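Local structure of bifunctional cytochrome P450/NADPH--P450 reductase (7F3H) at residues Pro77-Ile82 / Gly89-Asp94; Ser214-Val219 / Asn256-Val261; Pro333-Thr338 / Ala394-Gly399. The protein probably hydroxylates substrates at a heme iron with electrons passed from NADPH through its fused reductase, as a self-sufficient cytochrome P450. All coordinates share one frame; numbering follows the deposited sequence.

Contact 1 (Pro77-Ile82 / Gly89-Asp94); sequences PAYTNI and GLFTSD. With HEM (protoporphyrin IX containing Fe), chain E.
The ring of Tyr79 turns an edge toward the face of Phe91 in an offset edge-to-face pair, the planes 77° apart and the centroids 5.8 Å from each other. The two rings come nearest at Tyr79 CD2 and Phe91 CE2, 4.0 Å apart. The same Tyr79 ring has a heme propionate oxygen, O1D, at its rim near the ring plane. Phe91 in turn has Ile82 CG2 and the heme methine carbon CHA at its edges, and it also takes part in a cation-pi contact with Lys73. The site is the B-C region of the cytochrome P450 fold, where helix 80-86 and the loop leading to helix 98-107 meet the heme propionates. The polar end of the pair is Tyr79 OH, which donates to heme O1D over 2.5 Å and ties segment 77-82 directly to the cofactor. Phe91 sends its CG anti to the backbone N (chi1 -174°), which carries the ring alongside the propionate arm, its CE1 lying 3.7 Å from heme CBD. Lys73, which also binds a propionate, takes the carbonyl of Phe91 as well, while Arg403 and Trp100 are further hydrogen-bond partners of the heme. Apolar contact continues next to the rings: Ile82 CG2 meets Thr92 CG2 at 3.6 Å, the two side chains crossing at about a right angle. Thr92 turns its methyl to Ile82 and its hydroxyl to Gly87 O, so one small side chain serves both the apolar seam and the backbone at the end of the helix. The loop is braced internally as well, because Ser93 OG donates to Gly89 O at 2.5 Å, from a position 43° above that carbonyl's plane.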
loop_
_atom_site.group_PDB
_atom_site.type_symbol
_atom_site.label_atom_id
_atom_site.label_comp_id
_atom_site.label_asym_id
_atom_site.label_seq_id
_atom_site.Cartn_x
_atom_site.Cartn_y
_atom_site.Cartn_z
ATOM N N PRO A 77 13.712 5.206 14.240
ATOM C CA PRO A 77 12.902 6.380 14.537
ATOM C C PRO A 77 11.695 6.638 13.621
ATOM O O PRO A 77 10.749 7.283 14.032
ATOM C CB PRO A 77 13.880 7.536 14.308
ATOM C CG PRO A 77 14.808 7.063 13.209
ATOM C CD PRO A 77 14.584 5.594 13.062
ATOM N N ALA A 78 11.763 6.218 12.355
ATOM C CA ALA A 78 10.762 6.593 11.366
ATOM C C ALA A 78 9.434 5.845 11.514
ATOM O O ALA A 78 8.381 6.347 11.093
ATOM C CB ALA A 78 11.324 6.347 9.964
ATOM N N TYR A 79 9.459 4.638 12.049
ATOM C CA TYR A 79 8.247 3.861 12.241
ATOM C C TYR A 79 7.776 3.870 13.696
ATOM O O TYR A 79 6.905 3.074 14.056
ATOM C CB TYR A 79 8.503 2.411 11.806
ATOM C CG TYR A 79 8.959 2.229 10.370
ATOM C CD1 TYR A 79 10.306 2.379 10.002
ATOM C CD2 TYR A 79 8.053 1.863 9.392
ATOM C CE1 TYR A 79 10.718 2.202 8.699
ATOM C CE2 TYR A 79 8.446 1.676 8.098
ATOM C CZ TYR A 79 9.775 1.841 7.746
ATOM O OH TYR A 79 10.100 1.637 6.420
ATOM N N THR A 80 8.351 4.742 14.538
ATOM C CA THR A 80 8.086 4.687 15.978
ATOM C C THR A 80 6.637 5.035 16.320
ATOM O O THR A 80 6.003 4.353 17.129
ATOM C CB THR A 80 9.037 5.607 16.726
ATOM O OG1 THR A 80 10.398 5.203 16.454
ATOM C CG2 THR A 80 8.741 5.516 18.213
ATOM N N ASN A 81 6.095 6.103 15.729
ATOM C CA ASN A 81 4.711 6.443 16.040
ATOM C C ASN A 81 3.728 5.398 15.496
ATOM O O ASN A 81 2.781 5.022 16.196
ATOM C CB ASN A 81 4.392 7.842 15.530
ATOM C CG ASN A 81 5.239 8.907 16.201
ATOM O OD1 ASN A 81 5.723 8.715 17.323
ATOM N ND2 ASN A 81 5.416 10.035 15.530
ATOM N N ILE A 82 3.925 4.910 14.257
ATOM C CA ILE A 82 3.007 3.895 13.715
ATOM C C ILE A 82 3.075 2.630 14.560
ATOM O O ILE A 82 2.100 1.862 14.638
ATOM C CB ILE A 82 3.276 3.606 12.206
ATOM C CG1 ILE A 82 2.228 2.661 11.634
ATOM C CG2 ILE A 82 4.622 2.940 11.956
ATOM C CD1 ILE A 82 0.816 3.254 11.637
ATOM N N GLY A 89 4.317 -6.362 15.499
ATOM C CA GLY A 89 3.894 -6.973 14.256
ATOM C C GLY A 89 4.939 -6.770 13.177
ATOM O O GLY A 89 5.953 -6.094 13.365
ATOM N N LEU A 90 4.687 -7.421 12.026
ATOM C CA LEU A 90 5.682 -7.504 10.955
ATOM C C LEU A 90 6.084 -6.138 10.411
ATOM O O LEU A 90 7.218 -5.974 9.942
ATOM C CB LEU A 90 5.132 -8.343 9.816
ATOM C CG LEU A 90 5.099 -9.825 10.125
ATOM C CD1 LEU A 90 4.523 -10.586 8.953
ATOM C CD2 LEU A 90 6.504 -10.262 10.448
ATOM N N PHE A 91 5.172 -5.149 10.422
ATOM C CA PHE A 91 5.465 -3.897 9.735
ATOM C C PHE A 91 6.288 -2.981 10.616
ATOM O O PHE A 91 7.130 -2.224 10.114
ATOM C CB PHE A 91 4.172 -3.203 9.315
ATOM C CG PHE A 91 4.366 -1.965 8.459
ATOM C CD1 PHE A 91 4.552 -2.066 7.081
ATOM C CD2 PHE A 91 4.310 -0.690 9.024
ATOM C CE1 PHE A 91 4.692 -0.914 6.288
ATOM C CE2 PHE A 91 4.460 0.455 8.239
ATOM C CZ PHE A 91 4.658 0.342 6.870
ATOM N N THR A 92 6.115 -3.089 11.930
ATOM C CA THR A 92 6.671 -2.102 12.844
ATOM C C THR A 92 7.687 -2.700 13.810
ATOM O O THR A 92 8.007 -2.068 14.812
ATOM C CB THR A 92 5.536 -1.400 13.601
ATOM O OG1 THR A 92 4.713 -2.375 14.245
ATOM C CG2 THR A 92 4.654 -0.612 12.629
ATOM N N SER A 93 8.241 -3.867 13.501
ATOM C CA SER A 93 9.251 -4.498 14.348
ATOM C C SER A 93 10.590 -4.559 13.635
ATOM O O SER A 93 10.660 -4.615 12.403
ATOM C CB SER A 93 8.837 -5.918 14.749
ATOM O OG SER A 93 8.408 -6.632 13.612
ATOM N N ASP A 94 11.659 -4.555 14.426
ATOM C CA ASP A 94 13.001 -4.694 13.877
ATOM C C ASP A 94 13.282 -6.164 13.585
ATOM O O ASP A 94 12.665 -7.057 14.176
ATOM C CB ASP A 94 14.044 -4.116 14.841
ATOM C CG ASP A 94 14.188 -2.598 14.731
ATOM O OD1 ASP A 94 14.465 -2.084 13.634
ATOM O OD2 ASP A 94 14.016 -1.905 15.746
HETATM C CHA HEM E . 5.246 -4.212 3.779
HETATM C CHB HEM E . 0.942 -6.329 4.563
HETATM C CHC HEM E . -0.763 -4.332 0.457
HETATM C CHD HEM E . 3.439 -1.993 -0.157
HETATM C C1A HEM E . 4.237 -4.958 4.337
HETATM C C2A HEM E . 4.315 -5.662 5.599
HETATM C C3A HEM E . 3.145 -6.285 5.816
HETATM C C4A HEM E . 2.253 -5.924 4.726
HETATM C CMA HEM E . 2.787 -7.168 7.040
HETATM C CAA HEM E . 5.590 -5.753 6.451
HETATM C CBA HEM E . 6.328 -7.030 6.032
HETATM C CGA HEM E . 7.582 -7.278 6.871
HETATM O O1A HEM E . 7.741 -8.452 7.306
HETATM O O2A HEM E . 8.376 -6.353 7.222
HETATM C C1B HEM E . 0.109 -6.017 3.509
HETATM C C2B HEM E . -1.251 -6.501 3.305
HETATM C C3B HEM E . -1.689 -5.982 2.144
HETATM C C4B HEM E . -0.657 -5.104 1.624
HETATM C CMB HEM E . -1.964 -7.501 4.237
HETATM C CAB HEM E . -3.065 -6.077 1.449
HETATM C CBB HEM E . -4.149 -6.652 1.977
HETATM C C1C HEM E . 0.216 -3.507 -0.072
HETATM C C2C HEM E . 0.152 -2.747 -1.327
HETATM C C3C HEM E . 1.333 -2.110 -1.433
HETATM C C4C HEM E . 2.165 -2.464 -0.323
HETATM C CMC HEM E . -1.074 -2.679 -2.286
HETATM C CAC HEM E . 1.892 -1.181 -2.500
HETATM C CBC HEM E . 1.208 -0.866 -3.590
HETATM C C1D HEM E . 4.294 -2.382 0.855
HETATM C C2D HEM E . 5.649 -1.881 1.071
HETATM C C3D HEM E . 6.122 -2.507 2.148
HETATM C C4D HEM E . 5.111 -3.402 2.672
HETATM C CMD HEM E . 6.416 -0.839 0.215
HETATM C CAD HEM E . 7.506 -2.277 2.729
HETATM C CBD HEM E . 7.304 -1.120 3.671
HETATM C CGD HEM E . 8.601 -0.652 4.239
HETATM O O1D HEM E . 8.501 0.035 5.284
HETATM O O2D HEM E . 9.699 -0.954 3.668
HETATM N NA HEM E . 2.956 -5.117 3.853
HETATM N NB HEM E . 0.441 -5.184 2.467
HETATM N NC HEM E . 1.456 -3.291 0.515
HETATM N ND HEM E . 4.006 -3.306 1.847
HETATM FE FE HEM E . 2.301 -4.292 2.097
#

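Contact 2 (Ser214-Val219 / Asn256-Val261)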
loop_
_atom_site.group_PDB
_atom_site.type_symbol
_atom_site.label_atom_id
_atom_site.label_comp_id
_atom_site.label_asym_id
_atom_site.label_seq_id
_atom_site.Cartn_x
_atom_site.Cartn_y
_atom_site.Cartn_z
ATOM N N SER A 214 -9.660 0.655 22.465
ATOM C CA SER A 214 -10.919 0.089 21.975
ATOM C C SER A 214 -10.670 -0.922 20.851
ATOM O O SER A 214 -11.318 -1.984 20.784
ATOM C CB SER A 214 -11.840 1.218 21.506
ATOM O OG SER A 214 -11.348 1.798 20.299
ATOM N N MET A 215 -9.694 -0.627 19.985
ATOM C CA MET A 215 -9.343 -1.572 18.920
ATOM C C MET A 215 -8.730 -2.851 19.484
ATOM O O MET A 215 -9.165 -3.964 19.139
ATOM C CB MET A 215 -8.385 -0.913 17.933
ATOM C CG MET A 215 -9.056 0.194 17.169
ATOM S SD MET A 215 -8.192 0.617 15.670
ATOM C CE MET A 215 -7.224 2.008 16.235
ATOM N N ASN A 216 -7.697 -2.703 20.333
ATOM C CA ASN A 216 -7.084 -3.850 20.993
ATOM C C ASN A 216 -8.142 -4.692 21.684
ATOM O O ASN A 216 -8.115 -5.917 21.591
ATOM C CB ASN A 216 -6.024 -3.408 22.013
ATOM C CG ASN A 216 -4.848 -2.678 21.368
ATOM O OD1 ASN A 216 -4.674 -2.747 20.148
ATOM N ND2 ASN A 216 -4.028 -1.981 22.178
ATOM N N GLU A 217 -9.087 -4.046 22.379
ATOM C CA GLU A 217 -10.156 -4.752 23.084
ATOM C C GLU A 217 -10.991 -5.612 22.145
ATOM O O GLU A 217 -11.283 -6.774 22.457
ATOM C CB GLU A 217 -11.049 -3.771 23.849
ATOM C CG GLU A 217 -10.484 -3.385 25.218
ATOM C CD GLU A 217 -10.530 -4.534 26.235
ATOM O OE1 GLU A 217 -11.654 -5.034 26.520
ATOM O OE2 GLU A 217 -9.434 -4.926 26.737
ATOM N N LEU A 218 -11.491 -5.025 21.053
ATOM C CA LEU A 218 -12.296 -5.821 20.131
ATOM C C LEU A 218 -11.508 -7.023 19.620
ATOM O O LEU A 218 -12.013 -8.163 19.620
ATOM C CB LEU A 218 -12.774 -4.960 18.964
ATOM C CG LEU A 218 -13.685 -5.586 17.890
ATOM C CD1 LEU A 218 -14.628 -4.531 17.267
ATOM C CD2 LEU A 218 -12.881 -6.351 16.783
ATOM N N VAL A 219 -10.257 -6.792 19.186
ATOM C CA VAL A 219 -9.519 -7.893 18.569
ATOM C C VAL A 219 -9.224 -8.973 19.614
ATOM O O VAL A 219 -9.454 -10.158 19.375
ATOM C CB VAL A 219 -8.241 -7.393 17.856
ATOM C CG1 VAL A 219 -7.410 -8.567 17.404
ATOM C CG2 VAL A 219 -8.576 -6.514 16.628
ATOM N N ASN A 256 0.915 -10.719 20.344
ATOM C CA ASN A 256 1.486 -10.551 19.017
ATOM C C ASN A 256 0.484 -10.888 17.915
ATOM O O ASN A 256 0.537 -10.287 16.838
ATOM C CB ASN A 256 2.761 -11.378 18.866
ATOM C CG ASN A 256 3.538 -10.996 17.621
ATOM O OD1 ASN A 256 3.337 -11.585 16.541
ATOM N ND2 ASN A 256 4.416 -9.987 17.753
ATOM N N ILE A 257 -0.396 -11.877 18.128
ATOM C CA ILE A 257 -1.466 -12.129 17.159
ATOM C C ILE A 257 -2.338 -10.888 16.969
ATOM O O ILE A 257 -2.714 -10.531 15.840
ATOM C CB ILE A 257 -2.316 -13.331 17.586
ATOM C CG1 ILE A 257 -1.496 -14.614 17.513
ATOM C CG2 ILE A 257 -3.567 -13.411 16.730
ATOM C CD1 ILE A 257 -2.168 -15.806 18.178
ATOM N N ARG A 258 -2.716 -10.236 18.069
ATOM C CA ARG A 258 -3.528 -9.032 17.908
ATOM C C ARG A 258 -2.743 -7.986 17.134
ATOM O O ARG A 258 -3.293 -7.323 16.240
ATOM C CB ARG A 258 -4.012 -8.479 19.256
ATOM C CG ARG A 258 -3.978 -6.969 19.285
ATOM C CD ARG A 258 -4.601 -6.363 20.501
ATOM N NE ARG A 258 -3.813 -6.460 21.733
ATOM C CZ ARG A 258 -2.789 -5.664 22.043
ATOM N NH1 ARG A 258 -2.397 -4.738 21.201
ATOM N NH2 ARG A 258 -2.139 -5.800 23.195
ATOM N N TYR A 259 -1.445 -7.848 17.456
ATOM C CA TYR A 259 -0.576 -6.929 16.727
ATOM C C TYR A 259 -0.563 -7.238 15.229
ATOM O O TYR A 259 -0.673 -6.325 14.400
ATOM C CB TYR A 259 0.829 -7.002 17.299
ATOM C CG TYR A 259 1.006 -6.170 18.531
ATOM C CD1 TYR A 259 0.257 -5.004 18.723
ATOM C CD2 TYR A 259 1.932 -6.524 19.511
ATOM C CE1 TYR A 259 0.426 -4.236 19.866
ATOM C CE2 TYR A 259 2.099 -5.746 20.648
ATOM C CZ TYR A 259 1.348 -4.615 20.812
ATOM O OH TYR A 259 1.533 -3.859 21.932
ATOM N N GLN A 260 -0.505 -8.519 14.863
ATOM C CA GLN A 260 -0.526 -8.873 13.446
ATOM C C GLN A 260 -1.865 -8.509 12.812
ATOM O O GLN A 260 -1.905 -8.019 11.675
ATOM C CB GLN A 260 -0.240 -10.367 13.240
ATOM C CG GLN A 260 1.106 -10.893 13.796
ATOM C CD GLN A 260 2.339 -10.099 13.368
ATOM O OE1 GLN A 260 2.323 -9.349 12.377
ATOM N NE2 GLN A 260 3.425 -10.259 14.128
ATOM N N VAL A 261 -2.976 -8.767 13.514
ATOM C CA VAL A 261 -4.283 -8.372 12.973
ATOM C C VAL A 261 -4.328 -6.862 12.721
ATOM O O VAL A 261 -4.724 -6.389 11.634
ATOM C CB VAL A 261 -5.416 -8.840 13.903
ATOM C CG1 VAL A 261 -6.718 -8.100 13.573
ATOM C CG2 VAL A 261 -5.565 -10.355 13.802
#
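Polar and apolar groups divide the meeting of Asn216 and Val219 with Arg258 and Val261, where helix 199-227 and helix 254-285 (the G-helix and I-helix of the P450 fold) cross at 112°, their local axes 10.1 Å apart. In the polar half the amide of Asn216 sits over one face of the Arg258 guanidinium with its plane tilted 34°, Asn216 CG lying 3.2 Å from Arg258 NH1. The arginine's bend at chi3 (75°) turns the guanidinium out of line with the preceding methylenes, and its NE is held in a salt bridge by Asp220, the residue just after Val219. Asn216 also packs its CB against Arg258 CD, at 3.6 Å. The apolar half is the more deeply buried: Val219 and Val261 reach toward each other tip to tip, Val219 CG2 3.9 Å from Val261 CG1, and Val219 CG1 also touches Arg258 CB. With an alanine in place of Arg258, Asp220 would probably lose its charged mate and the Asn216 amide the guanidinium it rests over. The chemistry implies a junction held by charge on its partly exposed side and by methyl groups within.

Contact 3 (Pro333-Thr338 / Ala394-Gly399); sequences PNYAVT and AYKPFG. With HEM (protoporphyrin IX containing Fe), chain E.
The hydroxyl of Tyr335 donates to Lys396 O, 2.8 Å away, meeting the acceptor in the carbonyl plane on a lone pair, with a C=O...donor angle of 133°. That oxygen lies at the tyrosine ring's edge, in its plane. Around the bond the packing is close: Lys396 CB and Gly399 CA each lie 3.1 Å from Tyr335 OH. Heme forms the next layer, with Tyr335 CD1 3.6 Å from propionate oxygen O2D, Gly399 N 3.4 Å from methyl CMD and Phe398 CE1 3.6 Å from pyrrole atom C3C. A CB on Gly399 would run into heme CAD, and the positive phi (71°) also favours glycine. A type I turn from Lys396 to Gly399 sets the Lys396 carbonyl and Gly399 CA against the tyrosine, its Gly399 N to Lys396 O bond being weak. Farther out, Lys396 NZ reaches Asn400, the backbone of Tyr335, just before strand 336-339, is hydrogen-bonded to Leu359 of strand 356-359, and that of Phe398 to Cys405, which in this family's signature loop gives its thiolate to iron. Because the tyrosine grips a main-chain carbonyl, the link between the strand region and the heme-binding loop depends on backbone position rather than on the lysine's charge.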
loop_
_atom_site.group_PDB
_atom_site.type_symbol
_atom_site.label_atom_id
_atom_site.label_comp_id
_atom_site.label_asym_id
_atom_site.label_seq_id
_atom_site.Cartn_x
_atom_site.Cartn_y
_atom_site.Cartn_z
ATOM N N PRO A 333 5.272 5.559 -1.288
ATOM C CA PRO A 333 6.266 6.073 -2.249
ATOM C C PRO A 333 7.612 6.547 -1.694
ATOM O O PRO A 333 8.423 7.037 -2.488
ATOM C CB PRO A 333 5.499 7.241 -2.883
ATOM C CG PRO A 333 4.661 7.800 -1.731
ATOM C CD PRO A 333 4.328 6.598 -0.838
ATOM N N ASN A 334 7.913 6.443 -0.397
ATOM C CA ASN A 334 9.162 7.049 0.079
ATOM C C ASN A 334 9.713 6.316 1.291
ATOM O O ASN A 334 10.273 6.936 2.201
ATOM C CB ASN A 334 8.982 8.537 0.403
ATOM C CG ASN A 334 10.213 9.353 0.066
ATOM O OD1 ASN A 334 11.081 8.918 -0.718
ATOM N ND2 ASN A 334 10.310 10.531 0.655
ATOM N N TYR A 335 9.560 4.992 1.323
ATOM C CA TYR A 335 10.120 4.195 2.403
ATOM C C TYR A 335 11.636 4.173 2.316
ATOM O O TYR A 335 12.225 4.326 1.237
ATOM C CB TYR A 335 9.541 2.787 2.369
ATOM C CG TYR A 335 9.861 1.936 1.145
ATOM C CD1 TYR A 335 10.998 1.157 1.103
ATOM C CD2 TYR A 335 8.997 1.894 0.047
ATOM C CE1 TYR A 335 11.279 0.352 0.003
ATOM C CE2 TYR A 335 9.264 1.075 -1.066
ATOM C CZ TYR A 335 10.425 0.317 -1.081
ATOM O OH TYR A 335 10.751 -0.507 -2.153
ATOM N N ALA A 336 12.273 4.004 3.484
ATOM C CA ALA A 336 13.693 4.291 3.646
ATOM C C ALA A 336 14.443 3.133 4.276
ATOM O O ALA A 336 13.881 2.332 5.042
ATOM C CB ALA A 336 13.923 5.533 4.515
ATOM N N VAL A 337 15.741 3.089 3.953
ATOM C CA VAL A 337 16.692 2.154 4.542
ATOM C C VAL A 337 17.687 2.919 5.399
ATOM O O VAL A 337 17.939 4.110 5.207
ATOM C CB VAL A 337 17.439 1.315 3.471
ATOM C CG1 VAL A 337 16.483 0.358 2.815
ATOM C CG2 VAL A 337 18.113 2.213 2.426
ATOM N N THR A 338 18.302 2.199 6.332
ATOM C CA THR A 338 19.294 2.760 7.233
ATOM C C THR A 338 20.647 2.076 7.041
ATOM O O THR A 338 20.732 0.845 6.906
ATOM C CB THR A 338 18.841 2.617 8.674
ATOM O OG1 THR A 338 17.470 3.028 8.766
ATOM C CG2 THR A 338 19.717 3.487 9.565
ATOM N N ALA A 394 14.845 -1.114 -10.275
ATOM C CA ALA A 394 14.087 0.087 -10.617
ATOM C C ALA A 394 12.578 -0.062 -10.422
ATOM O O ALA A 394 11.818 0.816 -10.856
ATOM C CB ALA A 394 14.403 0.534 -12.064
ATOM N N TYR A 395 12.115 -1.171 -9.841
ATOM C CA TYR A 395 10.683 -1.409 -9.631
ATOM C C TYR A 395 10.491 -2.023 -8.249
ATOM O O TYR A 395 10.668 -3.234 -8.064
ATOM C CB TYR A 395 10.130 -2.310 -10.721
ATOM C CG TYR A 395 8.636 -2.459 -10.724
ATOM C CD1 TYR A 395 7.812 -1.353 -10.915
ATOM C CD2 TYR A 395 8.039 -3.712 -10.573
ATOM C CE1 TYR A 395 6.424 -1.479 -10.925
ATOM C CE2 TYR A 395 6.665 -3.843 -10.589
ATOM C CZ TYR A 395 5.868 -2.718 -10.766
ATOM O OH TYR A 395 4.508 -2.805 -10.808
ATOM N N LYS A 396 10.096 -1.201 -7.286
ATOM C CA LYS A 396 10.050 -1.619 -5.884
ATOM C C LYS A 396 8.747 -1.205 -5.189
ATOM O O LYS A 396 8.773 -0.708 -4.062
ATOM C CB LYS A 396 11.250 -1.012 -5.162
ATOM C CG LYS A 396 12.626 -1.503 -5.622
ATOM C CD LYS A 396 12.711 -3.009 -5.550
ATOM C CE LYS A 396 14.090 -3.443 -5.172
ATOM N NZ LYS A 396 14.056 -4.889 -4.873
ATOM N N PRO A 397 7.576 -1.456 -5.799
ATOM C CA PRO A 397 6.326 -1.008 -5.158
ATOM C C PRO A 397 5.964 -1.834 -3.938
ATOM O O PRO A 397 5.160 -1.384 -3.111
ATOM C CB PRO A 397 5.279 -1.153 -6.263
ATOM C CG PRO A 397 5.784 -2.235 -7.106
ATOM C CD PRO A 397 7.308 -2.258 -7.009
ATOM N N PHE A 398 6.498 -3.044 -3.817
ATOM C CA PHE A 398 6.237 -3.916 -2.680
ATOM C C PHE A 398 7.490 -4.056 -1.812
ATOM O O PHE A 398 7.781 -5.130 -1.285
ATOM C CB PHE A 398 5.694 -5.269 -3.149
ATOM C CG PHE A 398 4.316 -5.175 -3.802
ATOM C CD1 PHE A 398 3.171 -4.950 -3.030
ATOM C CD2 PHE A 398 4.173 -5.253 -5.182
ATOM C CE1 PHE A 398 1.913 -4.854 -3.617
ATOM C CE2 PHE A 398 2.914 -5.145 -5.796
ATOM C CZ PHE A 398 1.778 -4.955 -5.007
ATOM N N GLY A 399 8.278 -2.970 -1.694
ATOM C CA GLY A 399 9.423 -2.978 -0.802
ATOM C C GLY A 399 10.565 -3.842 -1.301
ATOM O O GLY A 399 10.681 -4.170 -2.487
HETATM C CHA HEM E . 5.246 -4.212 3.779
HETATM C CHB HEM E . 0.942 -6.329 4.563
HETATM C CHC HEM E . -0.763 -4.332 0.457
HETATM C CHD HEM E . 3.439 -1.993 -0.157
HETATM C C1A HEM E . 4.237 -4.958 4.337
HETATM C C2A HEM E . 4.315 -5.662 5.599
HETATM C C3A HEM E . 3.145 -6.285 5.816
HETATM C C4A HEM E . 2.253 -5.924 4.726
HETATM C CMA HEM E . 2.787 -7.168 7.040
HETATM C CAA HEM E . 5.590 -5.753 6.451
HETATM C CBA HEM E . 6.328 -7.030 6.032
HETATM C CGA HEM E . 7.582 -7.278 6.871
HETATM O O1A HEM E . 7.741 -8.452 7.306
HETATM O O2A HEM E . 8.376 -6.353 7.222
HETATM C C1B HEM E . 0.109 -6.017 3.509
HETATM C C2B HEM E . -1.251 -6.501 3.305
HETATM C C3B HEM E . -1.689 -5.982 2.144
HETATM C C4B HEM E . -0.657 -5.104 1.624
HETATM C CMB HEM E . -1.964 -7.501 4.237
HETATM C CAB HEM E . -3.065 -6.077 1.449
HETATM C CBB HEM E . -4.149 -6.652 1.977
HETATM C C1C HEM E . 0.216 -3.507 -0.072
HETATM C C2C HEM E . 0.152 -2.747 -1.327
HETATM C C3C HEM E . 1.333 -2.110 -1.433
HETATM C C4C HEM E . 2.165 -2.464 -0.323
HETATM C CMC HEM E . -1.074 -2.679 -2.286
HETATM C CAC HEM E . 1.892 -1.181 -2.500
HETATM C CBC HEM E . 1.208 -0.866 -3.590
HETATM C C1D HEM E . 4.294 -2.382 0.855
HETATM C C2D HEM E . 5.649 -1.881 1.071
HETATM C C3D HEM E . 6.122 -2.507 2.148
HETATM C C4D HEM E . 5.111 -3.402 2.672
HETATM C CMD HEM E . 6.416 -0.839 0.215
HETATM C CAD HEM E . 7.506 -2.277 2.729
HETATM C CBD HEM E . 7.304 -1.120 3.671
HETATM C CGD HEM E . 8.601 -0.652 4.239
HETATM O O1D HEM E . 8.501 0.035 5.284
HETATM O O2D HEM E . 9.699 -0.954 3.668
HETATM N NA HEM E . 2.956 -5.117 3.853
HETATM N NB HEM E . 0.441 -5.184 2.467
HETATM N NC HEM E . 1.456 -3.291 0.515
HETATM N ND HEM E . 4.006 -3.306 1.847
HETATM FE FE HEM E . 2.301 -4.292 2.097
#

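In the fold
Contact 1 is the buried one; contacts 2 and 3 are each partly buried, contact 3 being nearest the centre of the chain and contact 2 farthest from it. Contacts 1 and 3 share the heme, each meeting a different oxygen of the same propionate, and Tyr79 OH comes within packing distance of Tyr335 CB. Contact 2 joins two long helices and has no direct hold on the cofactor, but its helix 254-285 touches contact 1, where Gln260 OE1 probably accepts from Leu90 N. Chemistry follows place: aromatic rings and a hydrogen bond to a heme propionate in contact 1, valines and a charged arginine in contact 2, a tyrosine-to-backbone bond in contact 3.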